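Local coordinates for protein ribonuclease (Chelonia mydas, PDB 2ZPO) that probably cleaves single- and double-stranded RNA on the 3' side of pyrimidine nucleotides, as a secreted endonuclease of the pancreatic ribonuclease family, at residues M35-K41 and Q88-Y94; T100-R104 and Y115-I119; R3-F7 and D108-H114. The contacts are given in a common frame with arbitrary orientation. Where two conformers were deposited one is given. Residues are numbered along the deposited sequence.

Contact 1: M35-K41 and Q88-Y94; sequences MTLPVCK and QRPPCNY. Unlike the reference sequence in segment 35-41: L37 (reference Ser). With SO4 (sulfate ion), chain B.
Two loops, each with a cis-proline, are joined by a disulfide. The cis peptide bonds precede P38 and P91. C40 SG and C92 SG are 2.1 Å apart; chi3 is -86°, and both cysteines have chi1 in m. Neither segment is a regular helix or strand. Segment 35-41 follows helix 22-32 and turns back on itself, with K41 N hydrogen-bonded to M35 O at 3.1 Å. Segment 88-94 leads into strand 94-108. The backbones come closest at C40 and Q88, with CA atoms 4.8 Å apart, and C40 N donates to Q88 O at 2.9 Å. The Y94 side chain (chi1 m) reaches back so that its OH donates to K41 O at 2.6 Å. T36 packs beside the disulfide, its CB 3.6 Å from C92 SG. K41 is extended, all t, and its CA-to-CB bond points away from the other loop. K41 is a probable substrate-binding residue, as in related pancreatic ribonucleases. One covalent link and two hydrogen bonds thus tie the backbone around K41 to the second loop, while its ammonium group, hydrogen-bonded to N44 OD1, makes a weak hydrogen bond from K41 NZ to sulfate O1 at 3.4 Å.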
loop_
_atom_site.group_PDB
_atom_site.type_symbol
_atom_site.label_atom_id
_atom_site.label_comp_id
_atom_site.label_asym_id
_atom_site.label_seq_id
_atom_site.Cartn_x
_atom_site.Cartn_y
_atom_site.Cartn_z
ATOM N N MET A 35 -4.330 -5.122 9.678
ATOM C CA MET A 35 -4.159 -6.143 8.649
ATOM C C MET A 35 -3.667 -7.522 9.159
ATOM O O MET A 35 -3.301 -8.400 8.370
ATOM C CB MET A 35 -3.286 -5.590 7.510
ATOM C CG MET A 35 -4.053 -4.634 6.602
ATOM S SD MET A 35 -2.995 -3.960 5.278
ATOM C CE MET A 35 -1.978 -2.834 6.225
ATOM N N THR A 36 -3.719 -7.725 10.479
ATOM C CA THR A 36 -3.341 -9.035 11.037
ATOM C C THR A 36 -4.443 -9.687 11.883
ATOM O O THR A 36 -4.213 -10.730 12.502
ATOM C CB THR A 36 -2.022 -9.000 11.826
ATOM O OG1 THR A 36 -2.160 -8.169 12.971
ATOM C CG2 THR A 36 -0.882 -8.463 10.959
ATOM N N LEU A 37 -5.619 -9.071 11.901
ATOM C CA LEU A 37 -6.789 -9.709 12.490
ATOM C C LEU A 37 -7.978 -9.584 11.555
ATOM O O LEU A 37 -8.141 -8.542 10.899
ATOM C CB LEU A 37 -7.121 -9.101 13.848
ATOM C CG LEU A 37 -6.421 -9.641 15.094
ATOM C CD1 LEU A 37 -7.007 -8.984 16.307
ATOM C CD2 LEU A 37 -6.548 -11.161 15.208
ATOM N N PRO A 38 -8.809 -10.643 11.470
ATOM C CA PRO A 38 -8.665 -11.933 12.171
ATOM C C PRO A 38 -7.612 -12.894 11.585
ATOM O O PRO A 38 -7.298 -13.911 12.210
ATOM C CB PRO A 38 -10.067 -12.539 12.059
ATOM C CG PRO A 38 -10.617 -11.954 10.791
ATOM C CD PRO A 38 -10.029 -10.592 10.643
ATOM N N VAL A 39 -7.075 -12.577 10.411
ATOM C CA VAL A 39 -6.050 -13.421 9.751
ATOM C C VAL A 39 -4.892 -12.552 9.234
ATOM O O VAL A 39 -5.043 -11.347 9.072
ATOM C CB VAL A 39 -6.643 -14.218 8.554
ATOM C CG1 VAL A 39 -7.658 -15.271 9.047
ATOM C CG2 VAL A 39 -7.314 -13.285 7.554
ATOM N N CYS A 40 -3.746 -13.177 8.969
ATOM C CA CYS A 40 -2.593 -12.467 8.407
ATOM C C CYS A 40 -2.816 -12.160 6.929
ATOM O O CYS A 40 -2.963 -13.092 6.132
ATOM C CB CYS A 40 -1.327 -13.307 8.517
ATOM S SG CYS A 40 -0.977 -13.990 10.120
ATOM N N LYS A 41 -2.871 -10.873 6.562
ATOM C CA LYS A 41 -2.858 -10.504 5.136
ATOM C C LYS A 41 -1.525 -10.950 4.519
ATOM O O LYS A 41 -0.452 -10.778 5.115
ATOM C CB LYS A 41 -3.099 -9.010 4.936
ATOM C CG LYS A 41 -3.259 -8.573 3.453
ATOM C CD LYS A 41 -3.686 -7.130 3.370
ATOM C CE LYS A 41 -3.843 -6.700 1.913
ATOM N NZ LYS A 41 -3.777 -5.201 1.814
ATOM N N GLN A 88 -2.491 -18.268 7.311
ATOM C CA GLN A 88 -3.307 -17.144 7.757
ATOM C C GLN A 88 -3.433 -16.995 9.286
ATOM O O GLN A 88 -3.951 -15.979 9.742
ATOM C CB GLN A 88 -4.744 -17.255 7.184
ATOM C CG GLN A 88 -5.499 -18.524 7.612
ATOM C CD GLN A 88 -7.009 -18.471 7.412
ATOM O OE1 GLN A 88 -7.753 -19.140 8.129
ATOM N NE2 GLN A 88 -7.467 -17.687 6.439
ATOM N N ARG A 89 -2.996 -18.056 10.066
ATOM C CA ARG A 89 -3.164 -18.063 11.575
ATOM C C ARG A 89 -2.049 -17.107 11.976
ATOM O O ARG A 89 -0.892 -17.414 11.775
ATOM C CB ARG A 89 -2.955 -19.463 12.102
ATOM C CG ARG A 89 -3.584 -19.606 13.440
ATOM C CD ARG A 89 -3.406 -21.000 13.990
ATOM N NE ARG A 89 -3.599 -20.986 15.431
ATOM C CZ ARG A 89 -4.783 -21.057 16.035
ATOM N NH1 ARG A 89 -4.849 -21.027 17.361
ATOM N NH2 ARG A 89 -5.892 -21.157 15.323
ATOM N N PRO A 90 -2.353 -16.029 12.741
ATOM C CA PRO A 90 -1.303 -15.537 13.727
ATOM C C PRO A 90 -0.548 -16.447 14.550
ATOM O O PRO A 90 -1.105 -17.487 14.893
ATOM C CB PRO A 90 -2.045 -14.391 14.459
ATOM C CG PRO A 90 -3.304 -14.156 13.700
ATOM C CD PRO A 90 -3.663 -15.474 13.075
ATOM N N PRO A 91 0.684 -16.096 14.955
ATOM C CA PRO A 91 1.371 -14.835 14.690
ATOM C C PRO A 91 1.685 -14.571 13.242
ATOM O O PRO A 91 2.002 -15.496 12.502
ATOM C CB PRO A 91 2.711 -14.981 15.431
ATOM C CG PRO A 91 2.556 -16.086 16.328
ATOM C CD PRO A 91 1.470 -16.980 15.841
ATOM N N CYS A 92 1.653 -13.297 12.856
ATOM C CA CYS A 92 1.900 -12.852 11.503
ATOM C C CYS A 92 3.280 -12.226 11.450
ATOM O O CYS A 92 3.477 -11.124 11.970
ATOM C CB CYS A 92 0.867 -11.782 11.129
ATOM S SG CYS A 92 -0.840 -12.312 11.312
ATOM N N ASN A 93 4.238 -12.930 10.855
ATOM C CA ASN A 93 5.600 -12.413 10.670
ATOM C C ASN A 93 5.863 -12.078 9.223
ATOM O O ASN A 93 5.508 -12.858 8.320
ATOM C CB ASN A 93 6.633 -13.429 11.155
ATOM C CG ASN A 93 6.580 -13.609 12.652
ATOM O OD1 ASN A 93 6.922 -12.697 13.388
ATOM N ND2 ASN A 93 6.135 -14.775 13.106
ATOM N N TYR A 94 6.459 -10.913 8.985
ATOM C CA TYR A 94 6.648 -10.420 7.623
ATOM C C TYR A 94 8.104 -10.234 7.283
ATOM O O TYR A 94 8.928 -10.063 8.173
ATOM C CB TYR A 94 5.899 -9.078 7.427
ATOM C CG TYR A 94 4.397 -9.264 7.452
ATOM C CD1 TYR A 94 3.691 -9.542 6.270
ATOM C CD2 TYR A 94 3.688 -9.210 8.647
ATOM C CE1 TYR A 94 2.328 -9.747 6.285
ATOM C CE2 TYR A 94 2.293 -9.410 8.674
ATOM C CZ TYR A 94 1.626 -9.685 7.485
ATOM O OH TYR A 94 0.256 -9.888 7.497
HETATM S S SO4 B . -6.551 -3.543 -1.748
HETATM O O1 SO4 B . -5.892 -3.747 -0.461
HETATM O O2 SO4 B . -6.882 -4.819 -2.381
HETATM O O3 SO4 B . -7.799 -2.759 -1.600
HETATM O O4 SO4 B . -5.633 -2.867 -2.645
#

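Contact 2: T100-R104 and Y115-I119; sequences TQRIR and YDRAI. With SO4 (sulfate ion), chain C; SO4 (sulfate ion), chain B.
Strands 100-104 and 115-118 run antiparallel, their axes 4.8 Å apart at closest and 149° between directions. I103 and A118 form a non-hydrogen-bonded pair, CA to CA 4.4 Å. R104 and R117 form a hydrogen-bonded pair, R104 CA to R117 CA 5.4 Å. R104 N donates to R117 O at 2.8 Å. R104 O accepts from both D116 N at 2.9 Å and R117 N at 3.2 Å. D116 and R117 therefore both face R104, a classic beta bulge, with D116 at phi/psi -95/-70. Beyond the pairs, I119 N donates to R102 O at 2.8 Å. Water 1 joins R102 N (2.9 Å) to I119 O (2.7 Å). This is the open-end part of the hairpin made by strands 94-108 and 111-118, in the antiparallel sheet of the ribonuclease A fold. I103 (chi1 p) and A118 lie on one face of it. There I103 CG2 is 3.8 Å from Y115 CE1, at the ring edge. Y115 (chi1 t) also packs on T45 and meets the ring of H11, the probable proton acceptor. R104 and R117 lie on the other face. R117 NH2 sits over the R104 guanidinium, 3.5 Å from R104 NH1, despite like charge. R104 is salt-bridged to D71, and water 2 links R104 NH1 (3.0 Å) to D116 OD2 (2.6 Å). I119 CD1 covers one face of the R102 guanidinium, whose NE is hydrogen-bonded to S72 O. Two sulfates accept backbone hydrogen bonds: A118 N to O4 of the chain C sulfate and Y115 N to O4 of the chain B sulfate, each 2.7 Å.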
loop_
_atom_site.group_PDB
_atom_site.type_symbol
_atom_site.label_atom_id
_atom_site.label_comp_id
_atom_site.label_asym_id
_atom_site.label_seq_id
_atom_site.Cartn_x
_atom_site.Cartn_y
_atom_site.Cartn_z
ATOM N N THR A 100 11.689 2.494 -5.135
ATOM C CA THR A 100 11.131 3.750 -5.635
ATOM C C THR A 100 10.594 3.459 -7.037
ATOM O O THR A 100 11.382 3.221 -7.977
ATOM C CB THR A 100 12.182 4.893 -5.650
ATOM O OG1 THR A 100 12.896 4.916 -4.399
ATOM C CG2 THR A 100 11.505 6.241 -5.829
ATOM N N GLN A 101 9.263 3.444 -7.173
ATOM C CA GLN A 101 8.621 2.880 -8.359
ATOM C C GLN A 101 7.328 3.622 -8.635
ATOM O O GLN A 101 6.682 4.105 -7.689
ATOM C CB GLN A 101 8.284 1.413 -8.112
ATOM C CG GLN A 101 9.506 0.489 -7.958
ATOM C CD GLN A 101 9.084 -0.949 -7.918
ATOM O OE1 GLN A 101 8.869 -1.573 -8.963
ATOM N NE2 GLN A 101 8.896 -1.469 -6.721
ATOM N N ARG A 102 6.979 3.721 -9.922
ATOM C CA ARG A 102 5.607 4.120 -10.273
ATOM C C ARG A 102 4.656 3.019 -9.811
ATOM O O ARG A 102 5.042 1.856 -9.617
ATOM C CB ARG A 102 5.450 4.383 -11.785
ATOM C CG ARG A 102 6.350 5.534 -12.299
ATOM C CD ARG A 102 6.429 5.570 -13.830
ATOM N NE ARG A 102 5.128 5.685 -14.464
ATOM C CZ ARG A 102 4.623 4.859 -15.378
ATOM N NH1 ARG A 102 5.317 3.824 -15.834
ATOM N NH2 ARG A 102 3.417 5.105 -15.872
ATOM N N ILE A 103 3.399 3.395 -9.622
ATOM C CA ILE A 103 2.402 2.447 -9.122
ATOM C C ILE A 103 1.136 2.446 -9.976
ATOM O O ILE A 103 0.803 3.452 -10.628
ATOM C CB ILE A 103 2.021 2.697 -7.619
ATOM C CG1 ILE A 103 1.386 4.081 -7.414
ATOM C CG2 ILE A 103 3.255 2.490 -6.725
ATOM C CD1 ILE A 103 0.808 4.337 -6.013
ATOM N N ARG A 104 0.424 1.307 -9.911
ATOM C CA ARG A 104 -0.833 1.098 -10.630
ATOM C C ARG A 104 -1.882 0.879 -9.562
ATOM O O ARG A 104 -1.731 -0.017 -8.713
ATOM C CB ARG A 104 -0.741 -0.140 -11.554
ATOM C CG ARG A 104 -2.042 -0.441 -12.283
ATOM C CD ARG A 104 -1.881 -1.503 -13.343
ATOM N NE ARG A 104 -1.095 -0.968 -14.451
ATOM C CZ ARG A 104 -0.671 -1.685 -15.478
ATOM N NH1 ARG A 104 -0.974 -2.983 -15.537
ATOM N NH2 ARG A 104 0.047 -1.096 -16.426
ATOM N N TYR A 115 -4.967 -0.844 -4.322
ATOM C CA TYR A 115 -3.606 -0.837 -4.844
ATOM C C TYR A 115 -3.467 -2.070 -5.705
ATOM O O TYR A 115 -3.799 -3.175 -5.254
ATOM C CB TYR A 115 -2.618 -0.859 -3.679
ATOM C CG TYR A 115 -1.165 -0.841 -4.109
ATOM C CD1 TYR A 115 -0.493 0.365 -4.279
ATOM C CD2 TYR A 115 -0.475 -2.032 -4.391
ATOM C CE1 TYR A 115 0.834 0.395 -4.704
ATOM C CE2 TYR A 115 0.864 -2.001 -4.789
ATOM C CZ TYR A 115 1.511 -0.795 -4.941
ATOM O OH TYR A 115 2.824 -0.721 -5.344
ATOM N N ASP A 116 -2.957 -1.912 -6.918
ATOM C CA ASP A 116 -2.743 -3.079 -7.776
ATOM C C ASP A 116 -1.321 -3.615 -7.676
ATOM O O ASP A 116 -1.101 -4.685 -7.126
ATOM C CB ASP A 116 -3.144 -2.822 -9.218
ATOM C CG ASP A 116 -3.020 -4.067 -10.059
ATOM O OD1 ASP A 116 -3.190 -5.158 -9.477
ATOM O OD2 ASP A 116 -2.781 -3.954 -11.264
ATOM N N ARG A 117 -0.345 -2.866 -8.195
ATOM C CA ARG A 117 1.040 -3.317 -8.171
ATOM C C ARG A 117 1.977 -2.153 -8.435
ATOM O O ARG A 117 1.532 -1.097 -8.888
ATOM C CB ARG A 117 1.241 -4.428 -9.213
ATOM C CG ARG A 117 1.071 -4.012 -10.676
ATOM C CD ARG A 117 1.505 -5.207 -11.533
ATOM N NE ARG A 117 1.447 -4.974 -12.961
ATOM C CZ ARG A 117 2.421 -4.422 -13.677
ATOM N NH1 ARG A 117 3.541 -4.015 -13.084
ATOM N NH2 ARG A 117 2.269 -4.270 -14.986
ATOM N N ALA A 118 3.264 -2.369 -8.161
ATOM C CA ALA A 118 4.322 -1.487 -8.638
ATOM C C ALA A 118 4.588 -1.768 -10.114
ATOM O O ALA A 118 4.416 -2.915 -10.574
ATOM C CB ALA A 118 5.590 -1.691 -7.821
ATOM N N ILE A 119 4.960 -0.709 -10.835
ATOM C CA ILE A 119 5.329 -0.777 -12.250
ATOM C C ILE A 119 6.845 -0.915 -12.362
ATOM O O ILE A 119 7.594 -0.258 -11.616
ATOM C CB ILE A 119 4.900 0.504 -13.013
ATOM C CG1 ILE A 119 3.388 0.602 -13.109
ATOM C CG2 ILE A 119 5.538 0.556 -14.411
ATOM C CD1 ILE A 119 2.905 1.995 -13.394
HETATM S S SO4 C . 4.158 -6.127 -6.966
HETATM O O1 SO4 C . 4.833 -6.585 -5.742
HETATM O O2 SO4 C . 4.920 -6.530 -8.143
HETATM O O3 SO4 C . 2.816 -6.712 -7.105
HETATM O O4 SO4 C . 4.031 -4.674 -6.896
HETATM S S SO4 B . -6.551 -3.543 -1.748
HETATM O O1 SO4 B . -5.892 -3.747 -0.461
HETATM O O2 SO4 B . -6.882 -4.819 -2.381
HETATM O O3 SO4 B . -7.799 -2.759 -1.600
HETATM O O4 SO4 B . -5.633 -2.867 -2.645
HETATM O O HOH W 1 8.585 2.293 -11.839
HETATM O O HOH W 2 -2.224 -4.888 -13.578
#

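Contact 3: R3-F7 and D108-H114; sequences RYEKF and DGGLPVH. With SO4 (sulfate ion), chain E; SO4 (sulfate ion), chain B.
This is a helix-on-strand contact between the start of helix 3-11 and the turn and first residues of strand 111-118. The axes approach to 7.0 Å at 70°, and the nearest CA atoms are those of Y4 and V113, 5.5 Å apart. F7 (chi1 t) lies against P112, whose CB makes a CH-pi contact 3.7 Å from the ring centroid. F7 CE2 is 3.6 Å from H114 C. Y4 CE1 meets P112 CG at 3.9 Å. In the ribonuclease A fold the N-terminal helix brings its catalytic histidine near the one on this strand; here F7 packs on H11, and H114 is the probable proton donor. V113 and H114 both face A106, a classic beta bulge. H114 ND1 donates to sulfate O3 (chain B) at 2.8 Å. D108 to L111 form a type I' turn with G109 and G110 at its corners. R3 NH2 salt-bridges D108 OD2 at 2.6 Å, with V113 CG1 over the guanidinium. R3 N and R3 NE donate to O4 and O2 of the chain E sulfate, each at 3.1 Å. Water 3 lies between R3 O (2.8 Å) and V113 O (2.7 Å).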
loop_
_atom_site.group_PDB
_atom_site.type_symbol
_atom_site.label_atom_id
_atom_site.label_comp_id
_atom_site.label_asym_id
_atom_site.label_seq_id
_atom_site.Cartn_x
_atom_site.Cartn_y
_atom_site.Cartn_z
ATOM N N ARG A 3 -14.378 3.322 1.306
ATOM C CA ARG A 3 -13.357 2.587 0.559
ATOM C C ARG A 3 -12.093 3.446 0.511
ATOM O O ARG A 3 -10.976 2.932 0.598
ATOM C CB ARG A 3 -13.836 2.241 -0.841
ATOM C CG ARG A 3 -14.925 1.131 -0.875
ATOM C CD ARG A 3 -15.301 0.789 -2.291
ATOM N NE ARG A 3 -15.948 1.918 -2.949
ATOM C CZ ARG A 3 -16.010 2.079 -4.264
ATOM N NH1 ARG A 3 -15.452 1.199 -5.090
ATOM N NH2 ARG A 3 -16.623 3.136 -4.752
ATOM N N TYR A 4 -12.281 4.753 0.412
ATOM C CA TYR A 4 -11.139 5.672 0.408
ATOM C C TYR A 4 -10.370 5.590 1.709
ATOM O O TYR A 4 -9.134 5.455 1.690
ATOM C CB TYR A 4 -11.612 7.105 0.126
ATOM C CG TYR A 4 -10.502 8.125 0.185
ATOM C CD1 TYR A 4 -9.536 8.184 -0.825
ATOM C CD2 TYR A 4 -10.379 8.977 1.259
ATOM C CE1 TYR A 4 -8.493 9.123 -0.758
ATOM C CE2 TYR A 4 -9.366 9.915 1.330
ATOM C CZ TYR A 4 -8.423 9.978 0.323
ATOM O OH TYR A 4 -7.402 10.928 0.422
ATOM N N GLU A 5 -11.077 5.634 2.845
ATOM C CA GLU A 5 -10.446 5.506 4.153
ATOM C C GLU A 5 -9.696 4.176 4.276
ATOM O O GLU A 5 -8.632 4.119 4.872
ATOM C CB GLU A 5 -11.468 5.637 5.289
ATOM C CG GLU A 5 -11.906 7.081 5.495
ATOM C CD GLU A 5 -13.021 7.214 6.505
ATOM O OE1 GLU A 5 -13.830 6.261 6.625
ATOM O OE2 GLU A 5 -13.098 8.298 7.136
ATOM N N LYS A 6 -10.274 3.113 3.716
ATOM C CA LYS A 6 -9.622 1.793 3.771
ATOM C C LYS A 6 -8.336 1.800 2.949
ATOM O O LYS A 6 -7.342 1.201 3.345
ATOM C CB LYS A 6 -10.558 0.701 3.269
ATOM C CG LYS A 6 -9.899 -0.695 3.213
ATOM C CD LYS A 6 -10.942 -1.761 3.008
ATOM C CE LYS A 6 -10.287 -3.148 2.975
ATOM N NZ LYS A 6 -11.324 -4.224 3.142
ATOM N N PHE A 7 -8.363 2.510 1.831
ATOM C CA PHE A 7 -7.160 2.634 1.003
ATOM C C PHE A 7 -6.048 3.371 1.765
ATOM O O PHE A 7 -4.899 2.922 1.755
ATOM C CB PHE A 7 -7.450 3.331 -0.327
ATOM C CG PHE A 7 -6.221 3.497 -1.194
ATOM C CD1 PHE A 7 -5.410 4.624 -1.059
ATOM C CD2 PHE A 7 -5.860 2.507 -2.124
ATOM C CE1 PHE A 7 -4.259 4.777 -1.851
ATOM C CE2 PHE A 7 -4.734 2.653 -2.945
ATOM C CZ PHE A 7 -3.911 3.786 -2.791
ATOM N N ASP A 108 -12.048 4.892 -8.399
ATOM C CA ASP A 108 -13.497 4.977 -8.656
ATOM C C ASP A 108 -13.939 6.393 -8.380
ATOM O O ASP A 108 -13.731 6.907 -7.300
ATOM C CB ASP A 108 -14.262 4.000 -7.767
ATOM C CG ASP A 108 -15.766 3.929 -8.104
ATOM O OD1 ASP A 108 -16.198 4.444 -9.158
ATOM O OD2 ASP A 108 -16.522 3.333 -7.311
ATOM N N GLY A 109 -14.520 7.036 -9.384
ATOM C CA GLY A 109 -15.084 8.376 -9.181
ATOM C C GLY A 109 -14.045 9.411 -8.817
ATOM O O GLY A 109 -14.346 10.418 -8.144
ATOM N N GLY A 110 -12.803 9.184 -9.255
ATOM C CA GLY A 110 -11.740 10.149 -9.033
ATOM C C GLY A 110 -10.954 9.943 -7.754
ATOM O O GLY A 110 -10.081 10.766 -7.439
ATOM N N LEU A 111 -11.271 8.881 -7.007
ATOM C CA LEU A 111 -10.551 8.546 -5.769
ATOM C C LEU A 111 -9.981 7.118 -5.799
ATOM O O LEU A 111 -10.589 6.204 -6.377
ATOM C CB LEU A 111 -11.450 8.692 -4.540
ATOM C CG LEU A 111 -11.976 10.109 -4.293
ATOM C CD1 LEU A 111 -12.992 10.039 -3.161
ATOM C CD2 LEU A 111 -10.861 11.151 -3.990
ATOM N N PRO A 112 -8.819 6.922 -5.149
ATOM C CA PRO A 112 -8.206 5.589 -5.059
ATOM C C PRO A 112 -9.027 4.632 -4.193
ATOM O O PRO A 112 -9.463 5.005 -3.098
ATOM C CB PRO A 112 -6.846 5.859 -4.409
ATOM C CG PRO A 112 -6.979 7.151 -3.717
ATOM C CD PRO A 112 -7.998 7.952 -4.486
ATOM N N VAL A 113 -9.191 3.389 -4.660
ATOM C CA VAL A 113 -9.912 2.370 -3.875
ATOM C C VAL A 113 -9.118 1.070 -3.686
ATOM O O VAL A 113 -9.350 0.346 -2.732
ATOM C CB VAL A 113 -11.336 2.089 -4.443
ATOM C CG1 VAL A 113 -12.237 3.330 -4.276
ATOM C CG2 VAL A 113 -11.266 1.680 -5.885
ATOM N N HIS A 114 -8.199 0.773 -4.590
ATOM C CA HIS A 114 -7.333 -0.400 -4.392
ATOM C C HIS A 114 -5.924 -0.142 -4.912
ATOM O O HIS A 114 -5.706 0.633 -5.832
ATOM C CB HIS A 114 -7.864 -1.634 -5.130
ATOM C CG HIS A 114 -9.295 -1.961 -4.833
ATOM N ND1 HIS A 114 -9.728 -2.312 -3.574
ATOM C CD2 HIS A 114 -10.388 -1.988 -5.635
ATOM C CE1 HIS A 114 -11.032 -2.531 -3.607
ATOM N NE2 HIS A 114 -11.456 -2.344 -4.846
HETATM S S SO4 E . -17.934 3.934 -0.232
HETATM O O1 SO4 E . -17.906 3.442 1.144
HETATM O O2 SO4 E . -18.279 2.852 -1.135
HETATM O O3 SO4 E . -18.828 5.085 -0.345
HETATM O O4 SO4 E . -16.560 4.326 -0.585
HETATM S S SO4 B . -6.551 -3.543 -1.748
HETATM O O1 SO4 B . -5.892 -3.747 -0.461
HETATM O O2 SO4 B . -6.882 -4.819 -2.381
HETATM O O3 SO4 B . -7.799 -2.759 -1.600
HETATM O O4 SO4 B . -5.633 -2.867 -2.645
HETATM O O HOH W 3 -10.313 0.388 -0.252
#

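All three contacts touch one sulfate, chain B, which marks the probable active site. Contact 1 brings K41, contact 2 the backbone N of Y115, and contact 3 the side chain of H114; H11 NE2 is also hydrogen-bonded to this ion. Contacts 2 and 3 meet directly on strand 111-118, where Y115 N lies 3.8 Å from F7 CE2, and their centres are about 15 Å apart. Contact 1 stands apart: its centre is about 23 Å from that of contact 2, across the centre of the chain, and about 24 Å from that of contact 3. Its nearest atoms are about 7 Å from either. The sulfate lies between.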